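Local coordinates for 3'-5'-exonuclease (Saccharomyces cerevisiae, PDB 3E2V), which probably cuts double-stranded DNA as a magnesium-dependent TatD-type nuclease, with endonuclease and 3'-to-5' exonuclease activities, at residues A206-V218 and A259-N271. Sequence-based numbering, arbitrary orientation.
Sequences ACDDFVQILERFV and AIDLQKLLNLSPN
K264 NZ donates to D208 OD1 at 2.8 Å, a salt bridge that is the one hydrogen bond joining segments 206-218 and 259-271. The ammonium meets the carboxylate on the syn lone pair of OD1, while OD2 stays 3.8 Å from NZ. Beyond CG the lysine chain runs fully extended, which carries NZ across to the neighbouring helix. Replacing this lysine by alanine is likely to leave the D208 carboxylate without its cationic mate and free to turn. D261, by contrast, spends its polar end locally: OD2 accepts from the backbone N of S258, the residue just before the helix, and OD1 merely packs against C207 CB at 3.5 Å. The helix axes approach to 10.4 Å and diverge by only 4°, as expected of the helices that follow consecutive parallel strands, 199-204 and 250-252, in the TIM-barrel fold of this metallo-dependent hydrolase. Further along, the two helices meet mainly through apolar side chains. L268 is a knob in the hole formed by V211, L214, E215 and V218; with CG anti to the backbone N (chi1 170°), CD2 reaches L214 CB at 3.8 Å and CD1 lies over the backbone of E215. L265 CD2 abuts the edge of the F210 ring, 3.7 Å from CE2, near the ring plane, whereas L214 CD1 lies above one face, offset toward the rim. Toward the C-terminal end of segment 259-271, S269 OG accepts from N271 N at 2.9 Å with an N-H...O angle of 157°, closing an ST turn.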
ATOM      1  N   ALA A 206     -11.081   0.705  11.851  1.00 15.56           N
ATOM      2  CA  ALA A 206     -10.876   1.995  12.492  1.00 15.70           C
ATOM      3  C   ALA A 206     -11.566   3.114  11.707  1.00 15.22           C
ATOM      4  O   ALA A 206     -11.102   4.245  11.725  1.00 14.80           O
ATOM      5  CB  ALA A 206      -9.379   2.278  12.592  1.00 15.29           C
ATOM      6  N   CYS A 207     -12.668   2.815  11.024  1.00 16.18           N
ATOM      7  CA  CYS A 207     -13.181   3.768  10.051  1.00 15.95           C
ATOM      8  C   CYS A 207     -13.547   5.113  10.663  1.00 16.02           C
ATOM      9  O   CYS A 207     -13.144   6.162  10.143  1.00 15.48           O
ATOM     10  CB  CYS A 207     -14.349   3.174   9.272  1.00 15.44           C
ATOM     11  SG  CYS A 207     -14.741   4.143   7.773  1.00 18.29           S
ATOM     12  N   ASP A 208     -14.307   5.108  11.756  1.00 16.19           N
ATOM     13  CA  ASP A 208     -14.759   6.381  12.312  1.00 16.17           C
ATOM     14  C   ASP A 208     -13.591   7.267  12.761  1.00 15.20           C
ATOM     15  O   ASP A 208     -13.572   8.461  12.451  1.00 15.08           O
ATOM     16  CB  ASP A 208     -15.766   6.185  13.450  1.00 16.78           C
ATOM     17  CG  ASP A 208     -17.137   5.763  12.957  1.00 20.05           C
ATOM     18  OD1 ASP A 208     -17.469   5.943  11.759  1.00 21.30           O
ATOM     19  OD2 ASP A 208     -17.899   5.247  13.795  1.00 22.89           O
ATOM     20  N   ASP A 209     -12.604   6.679  13.451  1.00 14.60           N
ATOM     21  CA  ASP A 209     -11.456   7.460  13.906  1.00 15.06           C
ATOM     22  C   ASP A 209     -10.579   7.925  12.741  1.00 14.29           C
ATOM     23  O   ASP A 209     -10.024   9.022  12.778  1.00 15.13           O
ATOM     24  CB  ASP A 209     -10.606   6.668  14.893  1.00 14.53           C
ATOM     25  CG  ASP A 209     -11.254   6.543  16.276  1.00 17.85           C
ATOM     26  OD1 ASP A 209     -12.352   7.106  16.489  1.00 20.57           O
ATOM     27  OD2 ASP A 209     -10.663   5.882  17.150  1.00 17.21           O
ATOM     28  N   PHE A 210     -10.462   7.088  11.712  1.00 13.88           N
ATOM     29  CA  PHE A 210      -9.664   7.397  10.513  1.00 13.62           C
ATOM     30  C   PHE A 210     -10.292   8.592   9.810  1.00 14.24           C
ATOM     31  O   PHE A 210      -9.605   9.564   9.481  1.00 13.90           O
ATOM     32  CB  PHE A 210      -9.689   6.138   9.639  1.00 13.67           C
ATOM     33  CG  PHE A 210      -8.933   6.216   8.329  1.00 13.09           C
ATOM     34  CD1 PHE A 210      -7.548   6.053   8.287  1.00 11.42           C
ATOM     35  CD2 PHE A 210      -9.629   6.298   7.126  1.00 14.29           C
ATOM     36  CE1 PHE A 210      -6.861   6.033   7.058  1.00 13.46           C
ATOM     37  CE2 PHE A 210      -8.950   6.289   5.889  1.00 13.41           C
ATOM     38  CZ  PHE A 210      -7.557   6.171   5.872  1.00 13.63           C
ATOM     39  N   VAL A 211     -11.612   8.544   9.620  1.00 13.49           N
ATOM     40  CA  VAL A 211     -12.329   9.651   8.975  1.00 14.77           C
ATOM     41  C   VAL A 211     -12.265  10.918   9.821  1.00 14.87           C
ATOM     42  O   VAL A 211     -12.085  12.010   9.281  1.00 14.91           O
ATOM     43  CB  VAL A 211     -13.784   9.238   8.642  1.00 15.21           C
ATOM     44  CG1 VAL A 211     -14.650  10.464   8.277  1.00 18.37           C
ATOM     45  CG2 VAL A 211     -13.777   8.231   7.485  1.00 17.00           C
ATOM     46  N   GLN A 212     -12.398  10.777  11.142  1.00 15.29           N
ATOM     47  CA  GLN A 212     -12.338  11.930  12.028  1.00 16.25           C
ATOM     48  C   GLN A 212     -11.006  12.685  11.871  1.00 15.84           C
ATOM     49  O   GLN A 212     -10.984  13.915  11.790  1.00 16.37           O
ATOM     50  CB  GLN A 212     -12.544  11.489  13.477  1.00 16.89           C
ATOM     51  CG  GLN A 212     -12.619  12.651  14.455  1.00 20.49           C
ATOM     52  CD  GLN A 212     -12.808  12.201  15.889  1.00 25.88           C
ATOM     53  OE1 GLN A 212     -13.619  12.772  16.621  1.00 30.84           O
ATOM     54  NE2 GLN A 212     -12.048  11.193  16.308  1.00 27.53           N
ATOM     55  N   ILE A 213      -9.892  11.954  11.832  1.00 14.42           N
ATOM     56  CA  ILE A 213      -8.593  12.605  11.688  1.00 14.77           C
ATOM     57  C   ILE A 213      -8.457  13.228  10.300  1.00 14.48           C
ATOM     58  O   ILE A 213      -8.076  14.404  10.158  1.00 15.11           O
ATOM     59  CB  ILE A 213      -7.464  11.605  11.961  1.00 14.24           C
ATOM     60  CG1 ILE A 213      -7.408  11.318  13.460  1.00 14.70           C
ATOM     61  CG2 ILE A 213      -6.118  12.166  11.513  1.00 15.46           C
ATOM     62  CD1 ILE A 213      -6.628  10.071  13.850  1.00 18.38           C
ATOM     63  N   LEU A 214      -8.773  12.460   9.262  1.00 14.62           N
ATOM     64  CA  LEU A 214      -8.629  12.990   7.913  1.00 14.21           C
ATOM     65  C   LEU A 214      -9.529  14.183   7.618  1.00 14.61           C
ATOM     66  O   LEU A 214      -9.129  15.090   6.869  1.00 14.51           O
ATOM     67  CB  LEU A 214      -8.852  11.887   6.866  1.00 14.34           C
ATOM     68  CG  LEU A 214      -7.735  10.844   6.833  1.00 14.92           C
ATOM     69  CD1 LEU A 214      -8.171   9.647   5.999  1.00 17.30           C
ATOM     70  CD2 LEU A 214      -6.463  11.439   6.251  1.00 15.00           C
ATOM     71  N   GLU A 215     -10.732  14.181   8.186  1.00 14.42           N
ATOM     72  CA  GLU A 215     -11.668  15.283   7.940  1.00 14.75           C
ATOM     73  C   GLU A 215     -11.082  16.617   8.377  1.00 14.39           C
ATOM     74  O   GLU A 215     -11.328  17.648   7.713  1.00 14.38           O
ATOM     75  CB  GLU A 215     -13.006  15.033   8.628  1.00 15.96           C
ATOM     76  CG  GLU A 215     -14.088  16.025   8.248  1.00 18.13           C
ATOM     77  CD  GLU A 215     -14.142  17.228   9.186  1.00 23.66           C
ATOM     78  OE1 GLU A 215     -13.380  17.272  10.180  1.00 22.73           O
ATOM     79  OE2 GLU A 215     -14.967  18.137   8.927  1.00 26.56           O
ATOM     80  N   ARG A 216     -10.320  16.614   9.477  1.00 14.39           N
ATOM     81  CA  ARG A 216      -9.695  17.863   9.929  1.00 15.04           C
ATOM     82  C   ARG A 216      -8.704  18.418   8.907  1.00 14.53           C
ATOM     83  O   ARG A 216      -8.591  19.633   8.736  1.00 15.03           O
ATOM     84  CB  ARG A 216      -9.031  17.701  11.297  1.00 16.21           C
ATOM     85  CG  ARG A 216     -10.051  17.522  12.398  1.00 19.06           C
ATOM     86  CD  ARG A 216      -9.456  17.811  13.770  1.00 24.87           C
ATOM     87  NE  ARG A 216      -8.214  17.085  14.005  1.00 29.96           N
ATOM     88  CZ  ARG A 216      -8.138  15.853  14.513  1.00 32.55           C
ATOM     89  NH1 ARG A 216      -9.233  15.189  14.879  1.00 35.82           N
ATOM     90  NH2 ARG A 216      -6.960  15.286  14.666  1.00 32.63           N
ATOM     91  N   PHE A 217      -7.987  17.530   8.213  1.00 13.80           N
ATOM     92  CA  PHE A 217      -7.079  17.955   7.158  1.00 13.13           C
ATOM     93  C   PHE A 217      -7.811  18.296   5.848  1.00 12.71           C
ATOM     94  O   PHE A 217      -7.347  19.131   5.082  1.00 13.22           O
ATOM     95  CB  PHE A 217      -6.055  16.847   6.895  1.00 13.91           C
ATOM     96  CG  PHE A 217      -5.016  16.704   7.980  1.00 12.52           C
ATOM     97  CD1 PHE A 217      -3.773  17.347   7.870  1.00 12.77           C
ATOM     98  CD2 PHE A 217      -5.277  15.951   9.127  1.00 12.63           C
ATOM     99  CE1 PHE A 217      -2.812  17.224   8.884  1.00 13.09           C
ATOM    100  CE2 PHE A 217      -4.308  15.808  10.132  1.00 13.77           C
ATOM    101  CZ  PHE A 217      -3.085  16.455  10.016  1.00 13.31           C
ATOM    102  N   VAL A 218      -8.935  17.629   5.584  1.00 12.56           N
ATOM    103  CA  VAL A 218      -9.724  17.933   4.385  1.00 13.64           C
ATOM    104  C   VAL A 218     -10.311  19.350   4.471  1.00 13.71           C
ATOM    105  O   VAL A 218     -10.239  20.119   3.495  1.00 14.19           O
ATOM    106  CB  VAL A 218     -10.847  16.868   4.163  1.00 13.64           C
ATOM    107  CG1 VAL A 218     -11.878  17.361   3.129  1.00 13.74           C
ATOM    108  CG2 VAL A 218     -10.232  15.533   3.722  1.00 15.41           C
ATOM    109  N   ALA A 259     -20.091  -1.902   3.621  1.00 17.58           N
ATOM    110  CA  ALA A 259     -20.745  -0.922   2.741  1.00 17.90           C
ATOM    111  C   ALA A 259     -20.886   0.444   3.423  1.00 17.68           C
ATOM    112  O   ALA A 259     -20.707   1.478   2.788  1.00 17.48           O
ATOM    113  CB  ALA A 259     -22.111  -1.433   2.284  1.00 18.74           C
ATOM    114  N   ILE A 260     -21.193   0.443   4.720  1.00 18.22           N
ATOM    115  CA  ILE A 260     -21.306   1.691   5.478  1.00 18.99           C
ATOM    116  C   ILE A 260     -19.943   2.393   5.559  1.00 17.99           C
ATOM    117  O   ILE A 260     -19.848   3.605   5.355  1.00 17.22           O
ATOM    118  CB  ILE A 260     -21.880   1.436   6.901  1.00 19.23           C
ATOM    119  CG1 ILE A 260     -23.330   0.927   6.805  1.00 20.80           C
ATOM    120  CG2 ILE A 260     -21.842   2.711   7.744  1.00 21.09           C
ATOM    121  CD1 ILE A 260     -23.877   0.305   8.102  1.00 21.97           C
ATOM    122  N   ASP A 261     -18.895   1.617   5.817  1.00 17.01           N
ATOM    123  CA  ASP A 261     -17.540   2.180   5.857  1.00 16.44           C
ATOM    124  C   ASP A 261     -17.172   2.783   4.511  1.00 16.14           C
ATOM    125  O   ASP A 261     -16.593   3.883   4.452  1.00 15.27           O
ATOM    126  CB  ASP A 261     -16.488   1.103   6.141  1.00 17.04           C
ATOM    127  CG  ASP A 261     -16.601   0.494   7.506  1.00 20.63           C
ATOM    128  OD1 ASP A 261     -17.132   1.151   8.433  1.00 23.09           O
ATOM    129  OD2 ASP A 261     -16.117  -0.665   7.634  1.00 23.50           O
ATOM    130  N   LEU A 262     -17.488   2.066   3.431  1.00 15.10           N
ATOM    131  CA  LEU A 262     -17.171   2.566   2.091  1.00 14.81           C
ATOM    132  C   LEU A 262     -17.812   3.928   1.845  1.00 14.63           C
ATOM    133  O   LEU A 262     -17.173   4.831   1.331  1.00 14.91           O
ATOM    134  CB  LEU A 262     -17.596   1.581   0.999  1.00 14.43           C
ATOM    135  CG  LEU A 262     -17.426   2.109  -0.428  1.00 14.25           C
ATOM    136  CD1 LEU A 262     -15.940   2.360  -0.755  1.00 15.86           C
ATOM    137  CD2 LEU A 262     -18.068   1.166  -1.457  1.00 14.62           C
ATOM    138  N   GLN A 263     -19.094   4.071   2.187  1.00 15.02           N
ATOM    139  CA  GLN A 263     -19.774   5.335   1.970  1.00 15.48           C
ATOM    140  C   GLN A 263     -19.137   6.462   2.810  1.00 15.50           C
ATOM    141  O   GLN A 263     -18.994   7.586   2.328  1.00 15.46           O
ATOM    142  CB  GLN A 263     -21.271   5.186   2.224  1.00 16.46           C
ATOM    143  CG  GLN A 263     -21.961   4.273   1.207  1.00 18.60           C
ATOM    144  CD  GLN A 263     -21.728   4.726  -0.233  1.00 21.15           C
ATOM    145  OE1 GLN A 263     -21.894   5.904  -0.559  1.00 25.05           O
ATOM    146  NE2 GLN A 263     -21.340   3.795  -1.096  1.00 21.21           N
ATOM    147  N   LYS A 264     -18.726   6.159   4.035  1.00 15.27           N
ATOM    148  CA  LYS A 264     -18.036   7.168   4.839  1.00 15.56           C
ATOM    149  C   LYS A 264     -16.748   7.621   4.150  1.00 15.60           C
ATOM    150  O   LYS A 264     -16.429   8.821   4.145  1.00 16.13           O
ATOM    151  CB  LYS A 264     -17.724   6.634   6.239  1.00 15.93           C
ATOM    152  CG  LYS A 264     -18.973   6.452   7.130  1.00 16.40           C
ATOM    153  CD  LYS A 264     -18.646   5.680   8.395  1.00 17.34           C
ATOM    154  CE  LYS A 264     -19.875   5.611   9.288  1.00 19.76           C
ATOM    155  NZ  LYS A 264     -19.669   4.762  10.495  1.00 23.54           N
ATOM    156  N   LEU A 265     -16.004   6.676   3.575  1.00 15.03           N
ATOM    157  CA  LEU A 265     -14.757   7.030   2.905  1.00 14.81           C
ATOM    158  C   LEU A 265     -15.016   7.840   1.634  1.00 14.93           C
ATOM    159  O   LEU A 265     -14.361   8.862   1.397  1.00 14.79           O
ATOM    160  CB  LEU A 265     -13.938   5.768   2.596  1.00 14.03           C
ATOM    161  CG  LEU A 265     -13.419   4.988   3.818  1.00 14.74           C
ATOM    162  CD1 LEU A 265     -12.797   3.695   3.340  1.00 16.19           C
ATOM    163  CD2 LEU A 265     -12.392   5.801   4.582  1.00 15.77           C
ATOM    164  N   LEU A 266     -15.977   7.405   0.818  1.00 16.03           N
ATOM    165  CA  LEU A 266     -16.253   8.098  -0.446  1.00 16.76           C
ATOM    166  C   LEU A 266     -16.744   9.512  -0.226  1.00 17.54           C
ATOM    167  O   LEU A 266     -16.446  10.404  -1.029  1.00 18.62           O
ATOM    168  CB  LEU A 266     -17.252   7.319  -1.313  1.00 16.49           C
ATOM    169  CG  LEU A 266     -16.774   5.956  -1.809  1.00 16.04           C
ATOM    170  CD1 LEU A 266     -17.936   5.204  -2.455  1.00 16.98           C
ATOM    171  CD2 LEU A 266     -15.607   6.062  -2.799  1.00 16.11           C
ATOM    172  N   ASN A 267     -17.476   9.716   0.865  1.00 18.25           N
ATOM    173  CA  ASN A 267     -18.058  11.019   1.178  1.00 19.97           C
ATOM    174  C   ASN A 267     -17.065  11.968   1.849  1.00 19.88           C
ATOM    175  O   ASN A 267     -17.287  13.184   1.887  1.00 20.97           O
ATOM    176  CB  ASN A 267     -19.332  10.826   2.012  1.00 21.06           C
ATOM    177  CG  ASN A 267     -20.494  10.288   1.184  1.00 24.40           C
ATOM    178  OD1 ASN A 267     -20.659  10.635   0.012  1.00 29.18           O
ATOM    179  ND2 ASN A 267     -21.297   9.423   1.789  1.00 28.11           N
ATOM    180  N   LEU A 268     -15.976  11.422   2.378  1.00 19.03           N
ATOM    181  CA  LEU A 268     -14.940  12.237   3.009  1.00 18.88           C
ATOM    182  C   LEU A 268     -14.351  13.257   2.021  1.00 18.95           C
ATOM    183  O   LEU A 268     -14.137  14.419   2.383  1.00 19.68           O
ATOM    184  CB  LEU A 268     -13.850  11.322   3.594  1.00 19.24           C
ATOM    185  CG  LEU A 268     -12.538  11.905   4.113  1.00 20.14           C
ATOM    186  CD1 LEU A 268     -12.799  12.790   5.337  1.00 21.27           C
ATOM    187  CD2 LEU A 268     -11.617  10.761   4.487  1.00 19.85           C
ATOM    188  N   SER A 269     -14.116  12.820   0.780  1.00 17.52           N
ATOM    189  CA  SER A 269     -13.496  13.655  -0.252  1.00 16.90           C
ATOM    190  C   SER A 269     -13.666  13.005  -1.616  1.00 16.85           C
ATOM    191  O   SER A 269     -13.573  11.789  -1.724  1.00 16.09           O
ATOM    192  CB  SER A 269     -11.997  13.790   0.016  1.00 17.38           C
ATOM    193  OG  SER A 269     -11.316  14.316  -1.111  1.00 17.20           O
ATOM    194  N   PRO A 270     -13.890  13.806  -2.667  1.00 16.75           N
ATOM    195  CA  PRO A 270     -13.922  13.265  -4.024  1.00 16.43           C
ATOM    196  C   PRO A 270     -12.574  12.679  -4.427  1.00 15.50           C
ATOM    197  O   PRO A 270     -12.488  11.950  -5.413  1.00 16.40           O
ATOM    198  CB  PRO A 270     -14.258  14.496  -4.886  1.00 17.17           C
ATOM    199  CG  PRO A 270     -13.869  15.647  -4.065  1.00 17.57           C
ATOM    200  CD  PRO A 270     -14.172  15.251  -2.659  1.00 18.04           C
ATOM    201  N   ASN A 271     -11.537  12.996  -3.649  1.00 15.28           N
ATOM    202  CA  ASN A 271     -10.171  12.541  -3.946  1.00 14.89           C
ATOM    203  C   ASN A 271      -9.763  11.276  -3.192  1.00 13.89           C
ATOM    204  O   ASN A 271      -8.600  10.887  -3.240  1.00 13.39           O
ATOM    205  CB  ASN A 271      -9.181  13.680  -3.688  1.00 15.24           C
ATOM    206  CG  ASN A 271      -9.221  14.751  -4.779  1.00 19.87           C
ATOM    207  OD1 ASN A 271      -9.576  14.470  -5.919  1.00 23.63           O
ATOM    208  ND2 ASN A 271      -8.846  15.977  -4.422  1.00 24.49           N
TER